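Local coordinates for protein glycosyl transferase (Staphylococcus aureus, PDB 5U02) that is a TarS-type glycosyl transferase, represented by its helical linker and two immunoglobulin-like (E-set) C-terminal domains, in an assembly of three protein chains, at residues E101-G106 against E159-E164; I132-P137 against E224-R229; A241-L246 against G298-E303; D252-T257 against F271-L276. All coordinates share one frame; numbering follows the deposited sequence.

Contact 1: residues E101-G106 against E159-E164; sequences ESYRQG and EFMIGE
The last turn of helix 93-105 butts against the loop that follows strand 150-159, and the closest CA atoms, those of G106 and I162, lie 3.9 Å apart. F160 N gives a nearly straight hydrogen bond to R104 O (3.1 Å, 166°), approaching from above the carbonyl plane rather than in it; E159 CA adds a CA-H...O contact to the same oxygen. Y103 O receives a second such contact from M161 CA. G106 leaves the helix with a positive phi of 79°, and having no side chain it can lie flush against the M161-I162 peptide. Its nitrogen still bonds S102 O within the helix, while a water joins G106 O to G163 N, donating to the first and accepting from the second. The arrangement is consistent with a junction between the helical linker part and the first E-set domain, whose loop lies across the helix terminus. Y103 and M161 run side by side and point the same way: M161 CG sits 3.7 Å from Y103 CB, and its SD then comes obliquely onto the ring in a Met-aromatic contact, 4.2 Å from the Y103 centroid. The far end of the tyrosine is fixed by a bond from its hydroxyl to K80 O. F160 instead turns away from the helix, with I162 CG2 3.4 Å above the centre of its ring and Y167 packed edge-to-face. On the helix, the R104 guanidinium folds back to a salt bridge with E101 (NH2 to OE2, 3.4 Å).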
# COMPACT_ATOMS: atom_id res chain seq x y z
N GLU A 101 -14.22 25.59 -12.47
CA GLU A 101 -13.56 24.45 -13.09
C GLU A 101 -12.46 23.90 -12.20
O GLU A 101 -12.40 22.69 -11.98
CB GLU A 101 -13.01 24.80 -14.47
CG GLU A 101 -14.05 25.27 -15.46
CD GLU A 101 -13.54 25.29 -16.90
OE1 GLU A 101 -14.39 25.26 -17.81
OE2 GLU A 101 -12.31 25.32 -17.10
N SER A 102 -11.60 24.76 -11.64
CA SER A 102 -10.48 24.21 -10.87
C SER A 102 -10.94 23.40 -9.66
O SER A 102 -10.26 22.45 -9.26
CB SER A 102 -9.52 25.33 -10.44
OG SER A 102 -8.85 25.91 -11.55
N TYR A 103 -12.09 23.73 -9.07
CA TYR A 103 -12.51 23.00 -7.87
C TYR A 103 -12.98 21.58 -8.20
O TYR A 103 -12.81 20.68 -7.37
CB TYR A 103 -13.62 23.74 -7.11
CG TYR A 103 -13.15 24.99 -6.40
CD1 TYR A 103 -11.84 25.10 -5.95
CD2 TYR A 103 -14.00 26.07 -6.22
CE1 TYR A 103 -11.40 26.25 -5.32
CE2 TYR A 103 -13.57 27.22 -5.59
CZ TYR A 103 -12.27 27.30 -5.14
OH TYR A 103 -11.84 28.45 -4.52
N ARG A 104 -13.55 21.36 -9.40
CA ARG A 104 -14.19 20.08 -9.71
C ARG A 104 -13.18 18.93 -9.73
O ARG A 104 -13.42 17.88 -9.12
CB ARG A 104 -14.99 20.16 -11.03
CG ARG A 104 -14.21 20.45 -12.29
CD ARG A 104 -14.97 20.54 -13.63
NE ARG A 104 -14.25 21.50 -14.46
CZ ARG A 104 -13.36 21.18 -15.41
NH1 ARG A 104 -13.10 19.91 -15.68
NH2 ARG A 104 -12.72 22.12 -16.09
N GLN A 105 -12.03 19.10 -10.40
CA GLN A 105 -11.06 18.01 -10.49
C GLN A 105 -9.81 18.24 -9.65
O GLN A 105 -9.00 17.31 -9.51
CB GLN A 105 -10.63 17.79 -11.95
CG GLN A 105 -9.69 18.85 -12.49
CD GLN A 105 -10.24 20.30 -12.48
OE1 GLN A 105 -11.40 20.54 -12.82
NE2 GLN A 105 -9.41 21.25 -12.08
N GLY A 106 -9.59 19.45 -9.17
CA GLY A 106 -8.38 19.70 -8.42
C GLY A 106 -7.18 19.89 -9.32
O GLY A 106 -6.10 19.36 -9.05
N GLU A 159 -15.99 14.49 -7.70
CA GLU A 159 -15.57 15.85 -7.41
C GLU A 159 -14.68 15.86 -6.17
O GLU A 159 -15.02 15.26 -5.15
CB GLU A 159 -16.77 16.79 -7.21
CG GLU A 159 -17.38 17.26 -8.51
CD GLU A 159 -18.46 18.30 -8.31
OE1 GLU A 159 -18.52 18.89 -7.22
OE2 GLU A 159 -19.26 18.52 -9.26
N PHE A 160 -13.54 16.54 -6.29
CA PHE A 160 -12.57 16.64 -5.21
C PHE A 160 -11.64 17.79 -5.56
O PHE A 160 -11.13 17.87 -6.68
CB PHE A 160 -11.78 15.33 -5.05
CG PHE A 160 -11.15 15.17 -3.70
CD1 PHE A 160 -11.55 15.95 -2.63
CD2 PHE A 160 -10.14 14.24 -3.50
CE1 PHE A 160 -10.97 15.80 -1.38
CE2 PHE A 160 -9.56 14.08 -2.26
CZ PHE A 160 -9.97 14.87 -1.19
N MET A 161 -11.44 18.70 -4.61
CA MET A 161 -10.68 19.91 -4.88
C MET A 161 -9.18 19.68 -4.90
O MET A 161 -8.42 20.66 -4.83
CB MET A 161 -11.03 20.99 -3.86
CG MET A 161 -12.27 21.76 -4.23
SD MET A 161 -12.72 22.98 -2.99
CE MET A 161 -12.46 22.01 -1.52
N ILE A 162 -8.72 18.43 -5.01
CA ILE A 162 -7.29 18.15 -5.03
C ILE A 162 -7.03 16.98 -5.96
O ILE A 162 -7.74 15.97 -5.92
CB ILE A 162 -6.72 17.89 -3.62
CG1 ILE A 162 -5.26 17.44 -3.71
CG2 ILE A 162 -7.58 16.89 -2.89
CD1 ILE A 162 -4.52 17.38 -2.38
N GLY A 163 -6.02 17.13 -6.82
CA GLY A 163 -5.75 16.16 -7.85
C GLY A 163 -5.15 14.87 -7.32
O GLY A 163 -4.68 14.76 -6.19
N GLU A 164 -5.17 13.87 -8.21
CA GLU A 164 -4.66 12.54 -7.90
C GLU A 164 -3.21 12.61 -7.43
O GLU A 164 -2.42 13.41 -7.91
CB GLU A 164 -4.77 11.66 -9.15
CG GLU A 164 -4.89 10.17 -8.90
CD GLU A 164 -3.59 9.53 -8.45
OE1 GLU A 164 -3.65 8.54 -7.70
OE2 GLU A 164 -2.52 10.03 -8.85
O HOH W 1 -5.06 20.01 -6.86

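Contact 2: residues I132-P137 against E224-R229; sequences IDIAKP and EVFEVR
The ring of F226 carries the 132-137 segment on one face, where K136 CA stands 4.1 Å above the plane toward the rim and P137 CD lies beside it, while I134 O meets the ring at its edge, 3.1 Å from F226 CZ. This sets a carbonyl oxygen against the aromatic rim, where the C-H edge is probably slightly positive. The contact is a connector lying against an E-set sheet: residues 132-137 lead from strand 129-132 of a small three-stranded sheet to strand 138-146, and pack on strand 224-229, which pairs with strand 212-221. F226 points toward the connector, and with CG anti to its carbonyl carbon (chi1 -65°) lays its ring along K136 and P137. I134 CG2 approaches the ring at CE2, the side chains crossing at about a right angle. Further along, V228 CG2 packs against K136 CG at 3.8 Å and P137 CG at 4.0 Å; P137 also packs on F160. The K136 chain slides past F226 and V228 in the opposite direction, its CG 3.6 Å from F226 CD1, and bends at chi3 (99°) to bring its ammonium group to the strand backbone. The E227 carboxylate forms a salt bridge with K172. K136 NZ donates to E227 O at 3.2 Å, in the plane of that carbonyl, and also to a water that accepts a second bond from R229 N.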
# COMPACT_ATOMS: atom_id res chain seq x y z
N ILE A 132 -7.49 27.83 1.60
CA ILE A 132 -8.78 27.35 1.11
C ILE A 132 -9.05 25.96 1.68
O ILE A 132 -8.28 25.03 1.45
CB ILE A 132 -8.80 27.33 -0.43
CG1 ILE A 132 -8.34 28.68 -0.98
CG2 ILE A 132 -10.19 26.97 -0.94
CD1 ILE A 132 -8.38 28.78 -2.49
N ASP A 133 -10.15 25.83 2.42
CA ASP A 133 -10.52 24.56 3.04
C ASP A 133 -10.77 23.49 1.97
O ASP A 133 -11.08 23.79 0.81
CB ASP A 133 -11.77 24.73 3.91
CG ASP A 133 -11.45 25.26 5.30
OD1 ASP A 133 -10.26 25.39 5.63
OD2 ASP A 133 -12.40 25.54 6.06
N ILE A 134 -10.64 22.23 2.38
CA ILE A 134 -10.86 21.09 1.49
C ILE A 134 -12.17 20.43 1.92
O ILE A 134 -12.26 19.86 3.02
CB ILE A 134 -9.70 20.10 1.52
CG1 ILE A 134 -8.38 20.82 1.29
CG2 ILE A 134 -9.91 19.03 0.46
CD1 ILE A 134 -7.25 19.90 0.88
N ALA A 135 -13.17 20.48 1.04
CA ALA A 135 -14.47 19.88 1.30
C ALA A 135 -14.42 18.37 1.08
O ALA A 135 -13.47 17.83 0.50
CB ALA A 135 -15.53 20.52 0.41
N LYS A 136 -15.45 17.69 1.56
CA LYS A 136 -15.50 16.24 1.45
C LYS A 136 -15.67 15.83 -0.01
O LYS A 136 -16.44 16.45 -0.75
CB LYS A 136 -16.64 15.69 2.29
CG LYS A 136 -16.28 14.47 3.11
CD LYS A 136 -17.25 14.26 4.25
CE LYS A 136 -18.30 13.21 3.91
NZ LYS A 136 -19.07 12.80 5.11
N PRO A 137 -14.95 14.81 -0.48
CA PRO A 137 -15.12 14.37 -1.87
C PRO A 137 -16.46 13.69 -2.07
O PRO A 137 -16.99 13.02 -1.18
CB PRO A 137 -13.98 13.37 -2.07
CG PRO A 137 -13.64 12.90 -0.70
CD PRO A 137 -13.83 14.11 0.18
N GLU A 224 -5.42 15.05 7.96
CA GLU A 224 -6.84 15.37 7.92
C GLU A 224 -7.57 14.23 7.21
O GLU A 224 -7.27 13.93 6.05
CB GLU A 224 -7.08 16.70 7.22
N VAL A 225 -8.52 13.61 7.90
CA VAL A 225 -9.16 12.39 7.43
C VAL A 225 -10.62 12.67 7.12
O VAL A 225 -11.34 13.26 7.93
CB VAL A 225 -9.04 11.26 8.47
CG1 VAL A 225 -9.63 9.98 7.92
CG2 VAL A 225 -7.58 11.05 8.86
N PHE A 226 -11.05 12.25 5.93
CA PHE A 226 -12.46 12.26 5.56
C PHE A 226 -13.01 10.84 5.63
O PHE A 226 -12.36 9.89 5.18
CB PHE A 226 -12.66 12.82 4.15
CG PHE A 226 -12.29 14.27 4.01
CD1 PHE A 226 -13.06 15.26 4.62
CD2 PHE A 226 -11.19 14.65 3.27
CE1 PHE A 226 -12.72 16.59 4.49
CE2 PHE A 226 -10.85 15.98 3.14
CZ PHE A 226 -11.62 16.96 3.75
N GLU A 227 -14.19 10.71 6.22
CA GLU A 227 -14.92 9.45 6.25
C GLU A 227 -16.14 9.63 5.36
O GLU A 227 -17.07 10.36 5.72
CB GLU A 227 -15.31 9.08 7.69
CG GLU A 227 -15.37 7.59 7.97
CD GLU A 227 -16.05 7.28 9.29
OE1 GLU A 227 -16.04 6.10 9.71
OE2 GLU A 227 -16.61 8.21 9.91
N VAL A 228 -16.13 8.99 4.20
CA VAL A 228 -17.22 9.15 3.23
C VAL A 228 -18.00 7.84 3.18
O VAL A 228 -17.46 6.81 2.76
CB VAL A 228 -16.71 9.55 1.84
CG1 VAL A 228 -17.88 9.67 0.87
CG2 VAL A 228 -15.94 10.85 1.92
N ARG A 229 -19.26 7.89 3.61
CA ARG A 229 -20.15 6.74 3.50
C ARG A 229 -20.57 6.57 2.05
O ARG A 229 -20.92 7.55 1.38
CB ARG A 229 -21.37 6.93 4.41
CG ARG A 229 -22.35 5.77 4.44
CD ARG A 229 -21.98 4.81 5.55
NE ARG A 229 -22.98 3.79 5.80
CZ ARG A 229 -23.12 2.68 5.08
NH1 ARG A 229 -22.32 2.47 4.04
NH2 ARG A 229 -24.06 1.79 5.36
O HOH W 2 -20.49 10.67 4.25

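Contact 3: residues A241-L246 against G298-E303; sequences AETSAL and GYVFEE
S244 is gripped at both backbone polar atoms by the opposite segment, forming a single bridge with Y299 between segments whose touching parts run in roughly the same direction, 35° apart. S244 N donates to G298 O at 2.8 Å (159°), in the plane of the carbonyl; S244 O accepts from V300 N at 3.0 Å, the donor lying nearly along the C=O axis. The next donors and acceptors outward are joined by water. One water accepts from G298 N at 2.8 Å and donates to T243 OG1 at 3.1 Å, a hydroxyl that is also bonded to T240 O. A second water accepts from L246 N at 2.8 Å and donates to V300 O at 2.7 Å, while resting over the centre of one face of the F301 ring. Y299 O and F301 N are both served by the amide of Q321, through NE2 and OE1 respectively. The hydroxyl of S244 meets T257 OG1, and the carboxylate of E242 forms a salt bridge with R297, close to a bound imidazole. Apolar contacts fill in between: S244 CB makes a CH-pi contact over one face of Y299, 4.2 Å from the centroid, L246 CB packs against Y299 CD2, and L246 CD2 approaches the edge of F301. T243 CG2 crosses V300 CG1 on the side where F146 covers both. The arrangement is an interdomain seam, in which one beta bridge flanked by bridging waters joins residues 243-246, leading into strand 245-249 in the first E-set region, to the 298-303 loop of the second.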
# COMPACT_ATOMS: atom_id res chain seq x y z
N ALA A 241 -31.55 -8.36 -5.28
CA ALA A 241 -31.40 -8.13 -3.85
C ALA A 241 -31.28 -9.46 -3.11
O ALA A 241 -31.87 -10.47 -3.50
CB ALA A 241 -32.58 -7.33 -3.32
N GLU A 242 -30.48 -9.45 -2.04
CA GLU A 242 -30.20 -10.57 -1.15
C GLU A 242 -29.26 -11.61 -1.76
O GLU A 242 -28.95 -12.60 -1.09
CB GLU A 242 -31.48 -11.25 -0.65
CG GLU A 242 -32.39 -10.32 0.16
CD GLU A 242 -31.73 -9.82 1.43
OE1 GLU A 242 -30.96 -10.58 2.05
OE2 GLU A 242 -31.97 -8.65 1.81
N THR A 243 -28.77 -11.41 -2.99
CA THR A 243 -27.73 -12.27 -3.52
C THR A 243 -26.52 -12.29 -2.58
O THR A 243 -26.06 -11.23 -2.14
CB THR A 243 -27.31 -11.79 -4.92
OG1 THR A 243 -28.40 -11.97 -5.83
CG2 THR A 243 -26.11 -12.58 -5.43
N SER A 244 -26.02 -13.49 -2.28
CA SER A 244 -25.06 -13.69 -1.20
C SER A 244 -23.86 -14.48 -1.68
O SER A 244 -23.83 -15.04 -2.78
CB SER A 244 -25.70 -14.42 -0.01
OG SER A 244 -26.76 -13.68 0.53
N ALA A 245 -22.86 -14.55 -0.81
CA ALA A 245 -21.67 -15.36 -0.99
C ALA A 245 -21.54 -16.33 0.18
O ALA A 245 -21.76 -15.95 1.34
CB ALA A 245 -20.41 -14.48 -1.07
N LEU A 246 -21.19 -17.58 -0.12
CA LEU A 246 -21.05 -18.60 0.90
C LEU A 246 -19.66 -18.53 1.52
O LEU A 246 -18.65 -18.49 0.81
CB LEU A 246 -21.30 -19.99 0.31
CG LEU A 246 -21.26 -21.18 1.27
CD1 LEU A 246 -22.43 -21.13 2.24
CD2 LEU A 246 -21.25 -22.48 0.49
N GLY A 298 -30.03 -15.95 -4.21
CA GLY A 298 -28.95 -16.41 -5.06
C GLY A 298 -27.63 -16.42 -4.32
O GLY A 298 -27.38 -15.61 -3.43
N TYR A 299 -26.78 -17.37 -4.70
CA TYR A 299 -25.40 -17.46 -4.23
C TYR A 299 -24.47 -17.43 -5.42
O TYR A 299 -24.63 -18.22 -6.36
CB TYR A 299 -25.18 -18.73 -3.40
CG TYR A 299 -25.64 -18.62 -1.97
CD1 TYR A 299 -26.97 -18.87 -1.63
CD2 TYR A 299 -24.75 -18.27 -0.96
CE1 TYR A 299 -27.40 -18.76 -0.32
CE2 TYR A 299 -25.17 -18.16 0.35
CZ TYR A 299 -26.49 -18.41 0.66
OH TYR A 299 -26.91 -18.30 1.97
N VAL A 300 -23.50 -16.52 -5.40
CA VAL A 300 -22.56 -16.35 -6.50
C VAL A 300 -21.25 -17.04 -6.13
O VAL A 300 -20.71 -16.81 -5.04
CB VAL A 300 -22.33 -14.87 -6.82
CG1 VAL A 300 -23.47 -14.34 -7.69
CG2 VAL A 300 -22.21 -14.05 -5.54
N PHE A 301 -20.76 -17.88 -7.03
CA PHE A 301 -19.49 -18.58 -6.86
C PHE A 301 -18.55 -18.17 -7.98
O PHE A 301 -18.98 -17.81 -9.08
CB PHE A 301 -19.69 -20.10 -6.85
CG PHE A 301 -20.44 -20.62 -5.65
CD1 PHE A 301 -21.82 -20.59 -5.62
CD2 PHE A 301 -19.75 -21.12 -4.55
CE1 PHE A 301 -22.51 -21.05 -4.51
CE2 PHE A 301 -20.43 -21.59 -3.44
CZ PHE A 301 -21.82 -21.55 -3.42
N GLU A 302 -17.25 -18.23 -7.69
CA GLU A 302 -16.25 -17.94 -8.70
C GLU A 302 -16.26 -19.01 -9.78
O GLU A 302 -16.26 -20.21 -9.48
CB GLU A 302 -14.86 -17.84 -8.07
CG GLU A 302 -14.55 -18.94 -7.07
CD GLU A 302 -13.07 -19.05 -6.73
OE1 GLU A 302 -12.72 -19.87 -5.85
OE2 GLU A 302 -12.25 -18.34 -7.36
N GLU A 303 -16.29 -18.59 -11.03
CA GLU A 303 -16.30 -19.54 -12.13
C GLU A 303 -14.89 -20.05 -12.39
O GLU A 303 -13.90 -19.38 -12.11
CB GLU A 303 -16.88 -18.90 -13.39
CG GLU A 303 -18.36 -18.51 -13.25
CD GLU A 303 -18.99 -18.12 -14.57
OE1 GLU A 303 -18.40 -17.29 -15.29
OE2 GLU A 303 -20.06 -18.66 -14.90
O HOH W 3 -31.00 -13.43 -4.85
O HOH W 4 -21.15 -18.32 -2.81

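Contact 4: residues D252-T257 against F271-L276; sequences DFYRLT and FTAITL
Y254 and F271 form the apolar centre: their planes are nearly parallel (13°) but slid apart, so the rings, with centroids 4.7 Å apart, barely overlap. With F271 CG anti to its backbone N (chi1 -176°), the ring reaches across to Y254 and sets F271 CZ over one face, 3.4 Å from Y254 CG. L256 CD1 approaches the edge of the same phenylalanine, and A273 CB touches Y254 CE2. From the helix that follows, L276 CD2 makes a CH-pi contact over a face of F253, 3.9 Å from the centroid, while H248 stacks on F253. On the face shared by F253, R255, T272 and I274, the extended arginine runs outward across the isoleucine, R255 CG lying 3.7 Å from I274 CG2. T272 lies alongside and puts CG2 over a face of the guanidinium, 3.7 Å from R255 NE. R255 NH1 then donates to T257 OG1 (3.0 Å), exactly in the guanidinium plane, which would fix the rotation of the group. A bound imidazole lies near this side chain. Between the strands R255 N bonds T272 O at 3.0 Å and T272 N returns a longer bond to R255 O at 3.3 Å, both nearly along their C=O axes; a water links F253 N to I274 O. This is the antiparallel pairing of a beta hairpin, strands 252-260 and 267-274, in the sheet of the first C-terminal domain region.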
# COMPACT_ATOMS: atom_id res chain seq x y z
N ASP A 252 -18.39 -24.21 10.28
CA ASP A 252 -19.70 -23.59 10.19
C ASP A 252 -19.84 -22.80 8.90
O ASP A 252 -18.86 -22.32 8.32
CB ASP A 252 -19.95 -22.67 11.39
CG ASP A 252 -19.70 -23.37 12.70
OD1 ASP A 252 -20.21 -24.49 12.86
OD2 ASP A 252 -18.99 -22.80 13.55
N PHE A 253 -21.08 -22.65 8.45
CA PHE A 253 -21.39 -21.96 7.21
C PHE A 253 -22.08 -20.63 7.49
O PHE A 253 -22.88 -20.52 8.42
CB PHE A 253 -22.26 -22.83 6.31
CG PHE A 253 -21.51 -23.94 5.64
CD1 PHE A 253 -20.89 -23.73 4.42
CD2 PHE A 253 -21.40 -25.18 6.24
CE1 PHE A 253 -20.19 -24.75 3.81
CE2 PHE A 253 -20.71 -26.20 5.63
CZ PHE A 253 -20.09 -25.98 4.41
N TYR A 254 -21.76 -19.64 6.67
CA TYR A 254 -22.30 -18.29 6.79
C TYR A 254 -22.62 -17.76 5.41
O TYR A 254 -22.12 -18.25 4.39
CB TYR A 254 -21.31 -17.34 7.48
CG TYR A 254 -20.85 -17.77 8.86
CD1 TYR A 254 -19.86 -18.73 9.01
CD2 TYR A 254 -21.39 -17.19 10.00
CE1 TYR A 254 -19.43 -19.11 10.27
CE2 TYR A 254 -20.96 -17.56 11.26
CZ TYR A 254 -19.98 -18.53 11.39
OH TYR A 254 -19.56 -18.91 12.64
N ARG A 255 -23.46 -16.73 5.38
CA ARG A 255 -23.70 -15.96 4.17
C ARG A 255 -23.20 -14.54 4.39
O ARG A 255 -23.34 -13.98 5.49
CB ARG A 255 -25.18 -15.96 3.76
CG ARG A 255 -26.16 -15.37 4.77
CD ARG A 255 -27.56 -15.28 4.14
NE ARG A 255 -28.62 -15.00 5.11
CZ ARG A 255 -29.12 -13.79 5.34
NH1 ARG A 255 -28.63 -12.74 4.69
NH2 ARG A 255 -30.09 -13.62 6.23
N LEU A 256 -22.59 -13.97 3.35
CA LEU A 256 -22.21 -12.56 3.30
C LEU A 256 -23.12 -11.93 2.26
O LEU A 256 -23.08 -12.29 1.08
CB LEU A 256 -20.74 -12.39 2.95
CG LEU A 256 -20.14 -10.98 2.92
CD1 LEU A 256 -20.29 -10.34 4.28
CD2 LEU A 256 -18.67 -10.99 2.50
N THR A 257 -23.97 -11.00 2.70
CA THR A 257 -25.03 -10.45 1.87
C THR A 257 -24.87 -8.95 1.74
O THR A 257 -25.10 -8.22 2.72
CB THR A 257 -26.41 -10.78 2.46
OG1 THR A 257 -26.53 -12.19 2.64
CG2 THR A 257 -27.53 -10.29 1.54
N PHE A 271 -23.50 -10.29 7.66
CA PHE A 271 -22.82 -11.56 7.91
C PHE A 271 -23.58 -12.32 8.99
O PHE A 271 -23.71 -11.83 10.12
CB PHE A 271 -21.37 -11.31 8.32
CG PHE A 271 -20.56 -12.57 8.50
CD1 PHE A 271 -20.07 -13.25 7.39
CD2 PHE A 271 -20.29 -13.07 9.76
CE1 PHE A 271 -19.33 -14.41 7.55
CE2 PHE A 271 -19.54 -14.23 9.93
CZ PHE A 271 -19.06 -14.90 8.82
N THR A 272 -24.07 -13.51 8.65
CA THR A 272 -24.86 -14.29 9.60
C THR A 272 -24.76 -15.77 9.26
O THR A 272 -24.46 -16.16 8.13
CB THR A 272 -26.32 -13.84 9.62
OG1 THR A 272 -26.96 -14.37 10.79
CG2 THR A 272 -27.06 -14.35 8.39
N ALA A 273 -25.02 -16.60 10.27
CA ALA A 273 -24.93 -18.04 10.13
C ALA A 273 -26.07 -18.59 9.29
O ALA A 273 -27.16 -18.02 9.23
CB ALA A 273 -24.93 -18.71 11.50
N ILE A 274 -25.82 -19.73 8.64
CA ILE A 274 -26.84 -20.47 7.90
C ILE A 274 -26.64 -21.95 8.17
O ILE A 274 -25.62 -22.38 8.71
CB ILE A 274 -26.79 -20.20 6.38
CG1 ILE A 274 -25.46 -20.70 5.80
CG2 ILE A 274 -27.00 -18.73 6.06
CD1 ILE A 274 -25.41 -20.64 4.30
N THR A 275 -27.64 -22.73 7.79
CA THR A 275 -27.54 -24.18 7.70
C THR A 275 -27.52 -24.53 6.21
O THR A 275 -28.50 -24.27 5.50
CB THR A 275 -28.71 -24.86 8.40
OG1 THR A 275 -28.62 -24.62 9.81
CG2 THR A 275 -28.68 -26.37 8.15
N LEU A 276 -26.40 -25.09 5.75
CA LEU A 276 -26.17 -25.23 4.31
C LEU A 276 -27.32 -25.95 3.62
O LEU A 276 -27.81 -25.51 2.57
CB LEU A 276 -24.85 -25.97 4.07
CG LEU A 276 -24.40 -26.10 2.62
CD1 LEU A 276 -24.24 -24.74 1.98
CD2 LEU A 276 -23.10 -26.89 2.54
O HOH W 5 -23.61 -23.96 9.60

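Overall arrangement
The contacts form two pairs; contact 1 lies on the opposite side of the chain's centre from contacts 3 and 4. Contacts 1 and 2, with centres 12 Å apart, alternate along the sequence and touch directly: M161 CE lies 3.1 Å from A135 N, so the 159-164 loop, which meets the helix end, also packs on the 132-137 connector. Contact 4 is nested in the loop closed by contact 3. Their centres are also 12 Å apart, and A245 O meets L256 N at 2.9 Å in the sheet that both reach. The side chains of E242 and R255 each lie about 3 Å from a bound imidazole, probably from the crystallisation liquor. Contacts 1 and 3 are about 37 Å apart between centres.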